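Local coordinates for protein dITP/XTP pyrophosphatase (Staphylococcus aureus, PDB 4BNQ) that probably hydrolyses non-canonical purine nucleoside triphosphates such as XTP, dITP and ITP to monophosphate and diphosphate with the help of magnesium, clearing them from the nucleotide pool, at residues Ile29-Glu40 and Leu51-Leu60; Glu146-Ile154 and Met164-Lys172. All blocks are in the same frame, centred on the assembly; numbering follows the deposited sequence.

Contact 1: residues Ile29-Glu40 and Leu51-Leu60. With PO4 (phosphate ion), chain C.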
loop_
_atom_site.group_PDB
_atom_site.type_symbol
_atom_site.label_atom_id
_atom_site.label_comp_id
_atom_site.label_asym_id
_atom_site.label_seq_id
_atom_site.Cartn_x
_atom_site.Cartn_y
_atom_site.Cartn_z
ATOM N N ILE A 29 3.626 1.402 -25.049
ATOM C CA ILE A 29 4.501 2.133 -25.962
ATOM C C ILE A 29 4.783 1.377 -27.263
ATOM O O ILE A 29 4.997 2.000 -28.309
ATOM C CB ILE A 29 5.820 2.522 -25.298
ATOM C CG1 ILE A 29 6.450 3.687 -26.053
ATOM C CG2 ILE A 29 6.769 1.325 -25.230
ATOM C CD1 ILE A 29 5.676 4.938 -25.953
ATOM N N SER A 30 4.763 0.044 -27.218
ATOM C CA SER A 30 5.035 -0.726 -28.437
ATOM C C SER A 30 4.051 -0.422 -29.567
ATOM O O SER A 30 4.347 -0.675 -30.732
ATOM C CB SER A 30 5.122 -2.231 -28.150
ATOM O OG SER A 30 3.958 -2.711 -27.506
ATOM N N GLU A 31 2.886 0.126 -29.230
ATOM C CA GLU A 31 1.929 0.515 -30.252
ATOM C C GLU A 31 2.354 1.791 -30.974
ATOM O O GLU A 31 2.066 1.969 -32.154
ATOM C CB GLU A 31 0.544 0.709 -29.634
ATOM C CG GLU A 31 -0.143 -0.579 -29.194
ATOM C CD GLU A 31 -1.529 -0.333 -28.600
ATOM O OE1 GLU A 31 -2.442 0.115 -29.333
ATOM O OE2 GLU A 31 -1.706 -0.584 -27.387
ATOM N N LEU A 32 3.019 2.684 -30.247
ATOM C CA LEU A 32 3.403 3.995 -30.761
ATOM C C LEU A 32 4.869 4.044 -31.226
ATOM O O LEU A 32 5.196 4.669 -32.240
ATOM C CB LEU A 32 3.183 5.037 -29.674
ATOM C CG LEU A 32 1.762 5.067 -29.096
ATOM C CD1 LEU A 32 1.617 6.200 -28.106
ATOM C CD2 LEU A 32 0.726 5.232 -30.227
ATOM N N ILE A 33 5.748 3.396 -30.464
ATOM C CA ILE A 33 7.167 3.330 -30.793
ATOM C C ILE A 33 7.637 1.898 -30.576
ATOM O O ILE A 33 8.173 1.568 -29.506
ATOM C CB ILE A 33 8.017 4.236 -29.874
ATOM C CG1 ILE A 33 7.406 5.636 -29.722
ATOM C CG2 ILE A 33 9.467 4.314 -30.387
ATOM C CD1 ILE A 33 8.196 6.517 -28.777
ATOM N N PRO A 34 7.417 1.036 -31.585
ATOM C CA PRO A 34 7.717 -0.401 -31.515
ATOM C C PRO A 34 9.171 -0.693 -31.106
ATOM O O PRO A 34 9.463 -1.743 -30.503
ATOM C CB PRO A 34 7.458 -0.876 -32.954
ATOM C CG PRO A 34 6.435 0.107 -33.493
ATOM C CD PRO A 34 6.879 1.422 -32.906
ATOM N N ASP A 35 10.075 0.228 -31.415
ATOM C CA ASP A 35 11.471 0.029 -31.050
ATOM C C ASP A 35 11.960 0.988 -29.979
ATOM O O ASP A 35 13.150 1.300 -29.912
ATOM C CB ASP A 35 12.362 0.092 -32.289
ATOM C CG ASP A 35 12.080 -1.048 -33.252
ATOM O OD1 ASP A 35 12.050 -2.231 -32.807
ATOM O OD2 ASP A 35 11.861 -0.758 -34.445
ATOM N N PHE A 36 11.033 1.445 -29.144
ATOM C CA PHE A 36 11.379 2.200 -27.950
ATOM C C PHE A 36 12.547 1.523 -27.241
ATOM O O PHE A 36 12.509 0.319 -26.955
ATOM C CB PHE A 36 10.187 2.208 -26.994
ATOM C CG PHE A 36 10.285 3.234 -25.905
ATOM C CD1 PHE A 36 10.412 4.581 -26.209
ATOM C CD2 PHE A 36 10.204 2.863 -24.582
ATOM C CE1 PHE A 36 10.486 5.524 -25.202
ATOM C CE2 PHE A 36 10.272 3.804 -23.573
ATOM C CZ PHE A 36 10.411 5.133 -23.883
ATOM N N ASP A 37 13.583 2.291 -26.950
ATOM C CA ASP A 37 14.775 1.719 -26.337
ATOM C C ASP A 37 15.518 2.821 -25.589
ATOM O O ASP A 37 16.346 3.522 -26.169
ATOM C CB ASP A 37 15.670 1.107 -27.425
ATOM C CG ASP A 37 16.907 0.436 -26.857
ATOM O OD1 ASP A 37 17.035 0.371 -25.612
ATOM O OD2 ASP A 37 17.744 -0.058 -27.652
ATOM N N VAL A 38 15.201 2.989 -24.315
ATOM C CA VAL A 38 15.878 3.981 -23.494
ATOM C C VAL A 38 16.988 3.321 -22.680
ATOM O O VAL A 38 16.782 2.280 -22.047
ATOM C CB VAL A 38 14.901 4.697 -22.537
ATOM C CG1 VAL A 38 15.653 5.701 -21.675
ATOM C CG2 VAL A 38 13.795 5.386 -23.311
ATOM N N GLU A 39 18.168 3.924 -22.697
ATOM C CA GLU A 39 19.276 3.417 -21.891
ATOM C C GLU A 39 19.041 3.576 -20.372
ATOM O O GLU A 39 19.109 4.686 -19.834
ATOM C CB GLU A 39 20.563 4.116 -22.304
ATOM C CG GLU A 39 21.822 3.374 -21.890
ATOM C CD GLU A 39 22.041 2.063 -22.647
ATOM O OE1 GLU A 39 21.458 1.890 -23.745
ATOM O OE2 GLU A 39 22.806 1.207 -22.134
ATOM N N GLU A 40 18.764 2.474 -19.677
ATOM C CA GLU A 40 18.544 2.545 -18.229
ATOM C C GLU A 40 19.876 2.700 -17.488
ATOM O O GLU A 40 20.473 1.724 -17.034
ATOM C CB GLU A 40 17.717 1.347 -17.705
ATOM C CG GLU A 40 16.214 1.415 -18.067
ATOM C CD GLU A 40 15.414 0.162 -17.688
ATOM O OE1 GLU A 40 15.507 -0.306 -16.521
ATOM O OE2 GLU A 40 14.669 -0.348 -18.563
ATOM N N LEU A 51 13.734 8.181 -16.478
ATOM C CA LEU A 51 14.370 8.225 -17.784
ATOM C C LEU A 51 13.380 7.735 -18.843
ATOM O O LEU A 51 13.273 8.310 -19.923
ATOM C CB LEU A 51 15.667 7.386 -17.799
ATOM C CG LEU A 51 16.893 7.902 -17.027
ATOM C CD1 LEU A 51 17.919 6.782 -16.837
ATOM C CD2 LEU A 51 17.546 9.070 -17.749
ATOM N N LYS A 52 12.632 6.686 -18.534
ATOM C CA LYS A 52 11.707 6.161 -19.536
ATOM C C LYS A 52 10.526 7.090 -19.786
ATOM O O LYS A 52 10.204 7.367 -20.941
ATOM C CB LYS A 52 11.274 4.720 -19.211
ATOM C CG LYS A 52 12.419 3.686 -19.418
ATOM C CD LYS A 52 12.039 2.262 -18.987
ATOM C CE LYS A 52 11.905 2.153 -17.475
ATOM N NZ LYS A 52 11.865 0.739 -17.016
ATOM N N SER A 53 9.899 7.598 -18.720
ATOM C CA SER A 53 8.712 8.439 -18.897
ATOM C C SER A 53 9.054 9.762 -19.573
ATOM O O SER A 53 8.337 10.207 -20.473
ATOM C CB SER A 53 7.995 8.700 -17.570
ATOM O OG SER A 53 8.853 9.380 -16.686
ATOM N N GLU A 54 10.150 10.388 -19.148
ATOM C CA GLU A 54 10.564 11.652 -19.755
ATOM C C GLU A 54 10.911 11.488 -21.232
ATOM O O GLU A 54 10.561 12.336 -22.062
ATOM C CB GLU A 54 11.692 12.307 -18.948
ATOM C CG GLU A 54 11.154 12.850 -17.641
ATOM C CD GLU A 54 12.160 13.647 -16.830
ATOM O OE1 GLU A 54 13.371 13.638 -17.165
ATOM O OE2 GLU A 54 11.731 14.262 -15.824
ATOM N N ALA A 55 11.549 10.375 -21.571
ATOM C CA ALA A 55 11.933 10.155 -22.963
ATOM C C ALA A 55 10.709 9.982 -23.869
ATOM O O ALA A 55 10.658 10.555 -24.962
ATOM C CB ALA A 55 12.887 8.968 -23.089
ATOM N N ALA A 56 9.717 9.215 -23.413
ATOM C CA ALA A 56 8.503 9.007 -24.206
ATOM C C ALA A 56 7.741 10.314 -24.332
ATOM O O ALA A 56 7.230 10.654 -25.401
ATOM C CB ALA A 56 7.627 7.955 -23.579
ATOM N N ALA A 57 7.681 11.052 -23.229
ATOM C CA ALA A 57 6.895 12.276 -23.167
ATOM C C ALA A 57 7.468 13.344 -24.091
ATOM O O ALA A 57 6.719 14.002 -24.813
ATOM C CB ALA A 57 6.822 12.780 -21.749
ATOM N N LYS A 58 8.788 13.514 -24.074
ATOM C CA LYS A 58 9.423 14.468 -24.980
ATOM C C LYS A 58 9.250 14.099 -26.456
ATOM O O LYS A 58 9.037 14.971 -27.300
ATOM C CB LYS A 58 10.913 14.635 -24.644
ATOM C CG LYS A 58 11.193 15.482 -23.396
ATOM C CD LYS A 58 12.703 15.497 -23.106
ATOM C CE LYS A 58 13.045 16.284 -21.842
ATOM N NZ LYS A 58 12.274 15.826 -20.648
ATOM N N ALA A 59 9.347 12.811 -26.777
ATOM C CA ALA A 59 9.228 12.395 -28.177
ATOM C C ALA A 59 7.783 12.441 -28.709
ATOM O O ALA A 59 7.576 12.511 -29.913
ATOM C CB ALA A 59 9.823 11.009 -28.377
ATOM N N LEU A 60 6.797 12.396 -27.810
ATOM C CA LEU A 60 5.391 12.280 -28.205
ATOM C C LEU A 60 4.603 13.535 -27.871
ATOM O O LEU A 60 3.490 13.723 -28.363
ATOM C CB LEU A 60 4.734 11.061 -27.532
ATOM C CG LEU A 60 5.227 9.681 -27.988
ATOM C CD1 LEU A 60 4.652 8.572 -27.140
ATOM C CD2 LEU A 60 4.889 9.437 -29.452
HETATM P P PO4 C . 10.510 -1.825 -19.138
HETATM O O1 PO4 C . 9.275 -1.293 -18.408
HETATM O O2 PO4 C . 10.718 -3.279 -18.785
HETATM O O3 PO4 C . 11.722 -1.033 -18.685
HETATM O O4 PO4 C . 10.341 -1.677 -20.624
#
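Lys52 reaches up from its helix to meet both Glu40 and a bound phosphate ion, a polar junction at one end of an otherwise apolar contact. Its NZ is modelled 2.4 Å from phosphate O3, shorter than an ordinary hydrogen bond, which leaves the exact placing of lysine or ion doubtful. With Glu40 it forms a salt bridge whose hydrogen bond is long and weak, Lys52 NZ to Glu40 OE2 3.4 Å. The lysine chain bends at its third torsion (chi3 -70°), and the two side chains cross obliquely. The phosphate, probably from the crystallisation liquor, is also bound by Ser8, Asn9 and Lys13 of the predicted substrate site. Lys52 has a second carboxylate partner in Asp68, the predicted proton acceptor, which places the junction at the likely catalytic centre; Glu40 OE1 and Asp68 OD1 lie close, and the lysine probably offsets their like charges. Glu39, a predicted magnesium ligand, turns away from the helix.

Val38 fits against Leu51, Lys52 and Ala55, its CG2 3.7 Å from Ala55 CB. The Phe36 ring turns its edge to the backbone, with CZ 3.7 Å from Lys52 O, and also meets the methyl of Ala56; Ile29 CG1 sits over one face, toward the rim. Leu60 ends the row, its CD1 4.0 Å from both Ile29 CD1 and Leu32 CD1.

The loop after the short 29-32 helix thus drapes along one side of helix 45-60, while Ser53 and Ala56 of that helix pack on strand 64-73 and Ala57 on strand 112-123.

Contact 2: residues Glu146-Ile154 and Met164-Lys172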
loop_
_atom_site.group_PDB
_atom_site.type_symbol
_atom_site.label_atom_id
_atom_site.label_comp_id
_atom_site.label_asym_id
_atom_site.label_seq_id
_atom_site.Cartn_x
_atom_site.Cartn_y
_atom_site.Cartn_z
ATOM N N GLU A 146 1.682 -20.486 -13.400
ATOM C CA GLU A 146 2.257 -20.069 -14.678
ATOM C C GLU A 146 1.655 -18.768 -15.217
ATOM O O GLU A 146 1.927 -18.398 -16.341
ATOM C CB GLU A 146 2.099 -21.181 -15.716
ATOM C CG GLU A 146 0.661 -21.381 -16.128
ATOM C CD GLU A 146 0.466 -22.549 -17.069
ATOM O OE1 GLU A 146 1.181 -22.636 -18.093
ATOM O OE2 GLU A 146 -0.423 -23.377 -16.793
ATOM N N ASN A 147 0.840 -18.080 -14.420
ATOM C CA ASN A 147 0.360 -16.751 -14.798
ATOM C C ASN A 147 1.424 -15.694 -14.529
ATOM O O ASN A 147 2.455 -15.982 -13.918
ATOM C CB ASN A 147 -0.911 -16.372 -14.025
ATOM C CG ASN A 147 -2.110 -17.214 -14.410
ATOM O OD1 ASN A 147 -2.197 -17.722 -15.533
ATOM N ND2 ASN A 147 -3.049 -17.366 -13.473
ATOM N N GLY A 148 1.168 -14.468 -14.969
ATOM C CA GLY A 148 2.063 -13.359 -14.684
ATOM C C GLY A 148 3.323 -13.465 -15.512
ATOM O O GLY A 148 3.290 -13.984 -16.628
ATOM N N PHE A 149 4.435 -12.978 -14.965
ATOM C CA PHE A 149 5.695 -12.922 -15.694
ATOM C C PHE A 149 6.847 -12.688 -14.718
ATOM O O PHE A 149 6.631 -12.528 -13.513
ATOM C CB PHE A 149 5.654 -11.781 -16.722
ATOM C CG PHE A 149 5.571 -10.413 -16.094
ATOM C CD1 PHE A 149 4.352 -9.908 -15.669
ATOM C CD2 PHE A 149 6.709 -9.647 -15.898
ATOM C CE1 PHE A 149 4.272 -8.651 -15.065
ATOM C CE2 PHE A 149 6.635 -8.400 -15.295
ATOM C CZ PHE A 149 5.411 -7.902 -14.878
ATOM N N GLY A 150 8.069 -12.652 -15.238
ATOM C CA GLY A 150 9.214 -12.345 -14.409
ATOM C C GLY A 150 9.369 -13.320 -13.256
ATOM O O GLY A 150 9.282 -14.526 -13.458
ATOM N N TYR A 151 9.581 -12.811 -12.045
ATOM C CA TYR A 151 9.823 -13.693 -10.914
ATOM C C TYR A 151 8.526 -14.165 -10.280
ATOM O O TYR A 151 8.543 -14.799 -9.221
ATOM C CB TYR A 151 10.707 -13.015 -9.858
ATOM C CG TYR A 151 12.078 -12.634 -10.365
ATOM C CD1 TYR A 151 13.125 -13.552 -10.369
ATOM C CD2 TYR A 151 12.328 -11.357 -10.844
ATOM C CE1 TYR A 151 14.384 -13.205 -10.840
ATOM C CE2 TYR A 151 13.582 -11.002 -11.319
ATOM C CZ TYR A 151 14.601 -11.933 -11.314
ATOM O OH TYR A 151 15.837 -11.571 -11.778
ATOM N N ASP A 152 7.401 -13.874 -10.924
ATOM C CA ASP A 152 6.116 -14.311 -10.378
ATOM C C ASP A 152 6.064 -15.773 -9.867
ATOM O O ASP A 152 5.542 -16.019 -8.776
ATOM C CB ASP A 152 4.983 -14.017 -11.369
ATOM C CG ASP A 152 4.648 -12.543 -11.436
ATOM O OD1 ASP A 152 5.269 -11.788 -10.654
ATOM O OD2 ASP A 152 3.765 -12.132 -12.245
ATOM N N PRO A 153 6.622 -16.740 -10.634
ATOM C CA PRO A 153 6.436 -18.132 -10.189
ATOM C C PRO A 153 7.189 -18.530 -8.912
ATOM O O PRO A 153 6.910 -19.591 -8.347
ATOM C CB PRO A 153 6.947 -18.955 -11.375
ATOM C CG PRO A 153 6.892 -18.007 -12.556
ATOM C CD PRO A 153 7.238 -16.676 -11.974
ATOM N N ILE A 154 8.129 -17.711 -8.455
ATOM C CA ILE A 154 8.849 -18.059 -7.232
ATOM C C ILE A 154 8.606 -17.063 -6.110
ATOM O O ILE A 154 9.222 -17.149 -5.052
ATOM C CB ILE A 154 10.370 -18.187 -7.467
ATOM C CG1 ILE A 154 10.982 -16.819 -7.736
ATOM C CG2 ILE A 154 10.657 -19.152 -8.598
ATOM C CD1 ILE A 154 12.507 -16.841 -7.905
ATOM N N MET A 164 2.839 -15.395 -6.670
ATOM C CA MET A 164 2.274 -14.396 -7.550
ATOM C C MET A 164 1.762 -15.070 -8.834
ATOM O O MET A 164 0.670 -14.752 -9.289
ATOM C CB MET A 164 3.333 -13.317 -7.830
ATOM C CG MET A 164 2.817 -11.883 -8.007
ATOM S SD MET A 164 1.890 -11.135 -6.649
ATOM C CE MET A 164 3.168 -10.082 -5.973
ATOM N N ALA A 165 2.496 -16.038 -9.386
ATOM C CA ALA A 165 2.041 -16.704 -10.629
ATOM C C ALA A 165 0.830 -17.627 -10.444
ATOM O O ALA A 165 0.194 -18.061 -11.412
ATOM C CB ALA A 165 3.168 -17.456 -11.303
ATOM N N GLN A 166 0.503 -17.947 -9.209
ATOM C CA GLN A 166 -0.653 -18.789 -8.986
ATOM C C GLN A 166 -1.952 -17.973 -8.995
ATOM O O GLN A 166 -3.040 -18.523 -9.182
ATOM C CB GLN A 166 -0.516 -19.524 -7.659
ATOM C CG GLN A 166 0.388 -20.733 -7.692
ATOM C CD GLN A 166 0.430 -21.424 -6.332
ATOM O OE1 GLN A 166 1.237 -21.069 -5.467
ATOM N NE2 GLN A 166 -0.463 -22.399 -6.131
ATOM N N LEU A 167 -1.838 -16.666 -8.782
ATOM C CA LEU A 167 -3.011 -15.805 -8.663
ATOM C C LEU A 167 -3.589 -15.526 -10.045
ATOM O O LEU A 167 -2.849 -15.422 -11.025
ATOM C CB LEU A 167 -2.623 -14.471 -8.027
ATOM C CG LEU A 167 -1.934 -14.492 -6.666
ATOM C CD1 LEU A 167 -1.543 -13.067 -6.262
ATOM C CD2 LEU A 167 -2.843 -15.135 -5.618
ATOM N N SER A 168 -4.908 -15.396 -10.125
ATOM C CA SER A 168 -5.555 -14.947 -11.357
ATOM C C SER A 168 -5.088 -13.534 -11.638
ATOM O O SER A 168 -4.610 -12.852 -10.731
ATOM C CB SER A 168 -7.078 -14.953 -11.195
ATOM O OG SER A 168 -7.500 -13.928 -10.304
ATOM N N LYS A 169 -5.238 -13.073 -12.878
ATOM C CA LYS A 169 -4.820 -11.716 -13.192
ATOM C C LYS A 169 -5.562 -10.732 -12.302
ATOM O O LYS A 169 -4.970 -9.772 -11.822
ATOM C CB LYS A 169 -4.953 -11.397 -14.688
ATOM C CG LYS A 169 -6.384 -11.328 -15.255
ATOM C CD LYS A 169 -6.343 -10.988 -16.768
ATOM C CE LYS A 169 -7.725 -10.648 -17.305
ATOM N NZ LYS A 169 -8.688 -11.760 -17.160
ATOM N N GLU A 170 -6.831 -11.018 -12.015
ATOM C CA GLU A 170 -7.646 -10.134 -11.171
ATOM C C GLU A 170 -7.127 -10.060 -9.742
ATOM O O GLU A 170 -7.013 -8.974 -9.178
ATOM C CB GLU A 170 -9.126 -10.559 -11.166
ATOM C CG GLU A 170 -9.836 -10.424 -12.520
ATOM C CD GLU A 170 -9.368 -11.458 -13.547
ATOM O OE1 GLU A 170 -8.673 -12.429 -13.157
ATOM O OE2 GLU A 170 -9.678 -11.299 -14.753
ATOM N N GLN A 171 -6.832 -11.209 -9.147
ATOM C CA GLN A 171 -6.313 -11.229 -7.783
ATOM C C GLN A 171 -4.933 -10.553 -7.645
ATOM O O GLN A 171 -4.697 -9.825 -6.680
ATOM C CB GLN A 171 -6.231 -12.676 -7.288
ATOM C CG GLN A 171 -7.567 -13.427 -7.236
ATOM C CD GLN A 171 -7.361 -14.922 -7.069
ATOM O OE1 GLN A 171 -6.261 -15.442 -7.311
ATOM N NE2 GLN A 171 -8.414 -15.624 -6.654
ATOM N N LYS A 172 -4.026 -10.805 -8.595
ATOM C CA LYS A 172 -2.702 -10.169 -8.583
ATOM C C LYS A 172 -2.899 -8.655 -8.549
ATOM O O LYS A 172 -2.278 -7.955 -7.746
ATOM C CB LYS A 172 -1.871 -10.573 -9.821
ATOM C CG LYS A 172 -0.384 -10.234 -9.734
ATOM C CD LYS A 172 0.337 -10.321 -11.109
ATOM C CE LYS A 172 1.737 -9.668 -11.051
ATOM N NZ LYS A 172 2.560 -9.707 -12.324
HETATM O O HOH W 1 5.080 -8.845 -11.325
#
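Asn147 opens the contact with two hydrogen bonds to the 164-172 segment. Its backbone N donates to Ala165 O at 3.1 Å, in the carbonyl plane and on a lone pair, while ND2 reaches Leu167 O, also at 3.1 Å. The second bond is fairly straight (161°) and close to the amide plane of Asn147, but it arrives from above the carbonyl plane of Leu167. The asparagine thereby grips the link between the 3-10 turn at 164-166 and the following helix, which begins with the capping box of Ser168 and Gln171.

Gly148, at positive phi, carries the chain to Phe149, whose CG sits between the backbone N and the carbonyl carbon (chi1 66°). The Phe149 and Lys172 side chains cross at about a right angle, Phe149 CE1 lying 3.4 Å from Lys172 NZ. A type II' turn from Phe149 to Asp152 returns the chain to the contact.

Asp152 works at both ends. Its backbone O accepts a weak bond from Ala165 N, and its OD2 forms a salt bridge with Lys172, hydrogen-bonded to NZ at 2.7 Å through the syn lone pair. The same OD2 receives Phe149 N at 2.9 Å from above the carboxylate plane, and a water joins OD1 to the lysine NZ. With CG anti to the backbone N (chi1 -166°) and the chain straight beyond it, Lys172 carries NZ from its helix to the carboxylate. Met164 CB and CG pack beside OD1, and the Ala165 methyl lies against Pro153, Ala165 CB 3.5 Å from Pro153 CA.

Asp16 supplies Lys172 with a second carboxylate. These bonds fix the lysine's amine beside Phe149, consistent with a preorganised substrate pocket, to which Phe149, Asp152 and Lys172 are all predicted to contribute.

In the fold
From the N terminus, contact 1 comes first: it joins the segment following strand 25-28 to helix 45-60, closing a short, largely helical loop. The chain then builds most of the long antiparallel sheet before contact 2 joins the loop after strand 126-139 to the start of helix 169-175, closing a second loop around strands 155-157 and 162-163. The loops follow in series, neither crossing nor enclosing one another. The centres of contact 1 and contact 2 lie about 26 Å apart, on opposite sides of the chain's centre. Both hold predicted active-site residues: contact 1 the predicted magnesium ligand Glu39, contact 2 predicted substrate-binding residues.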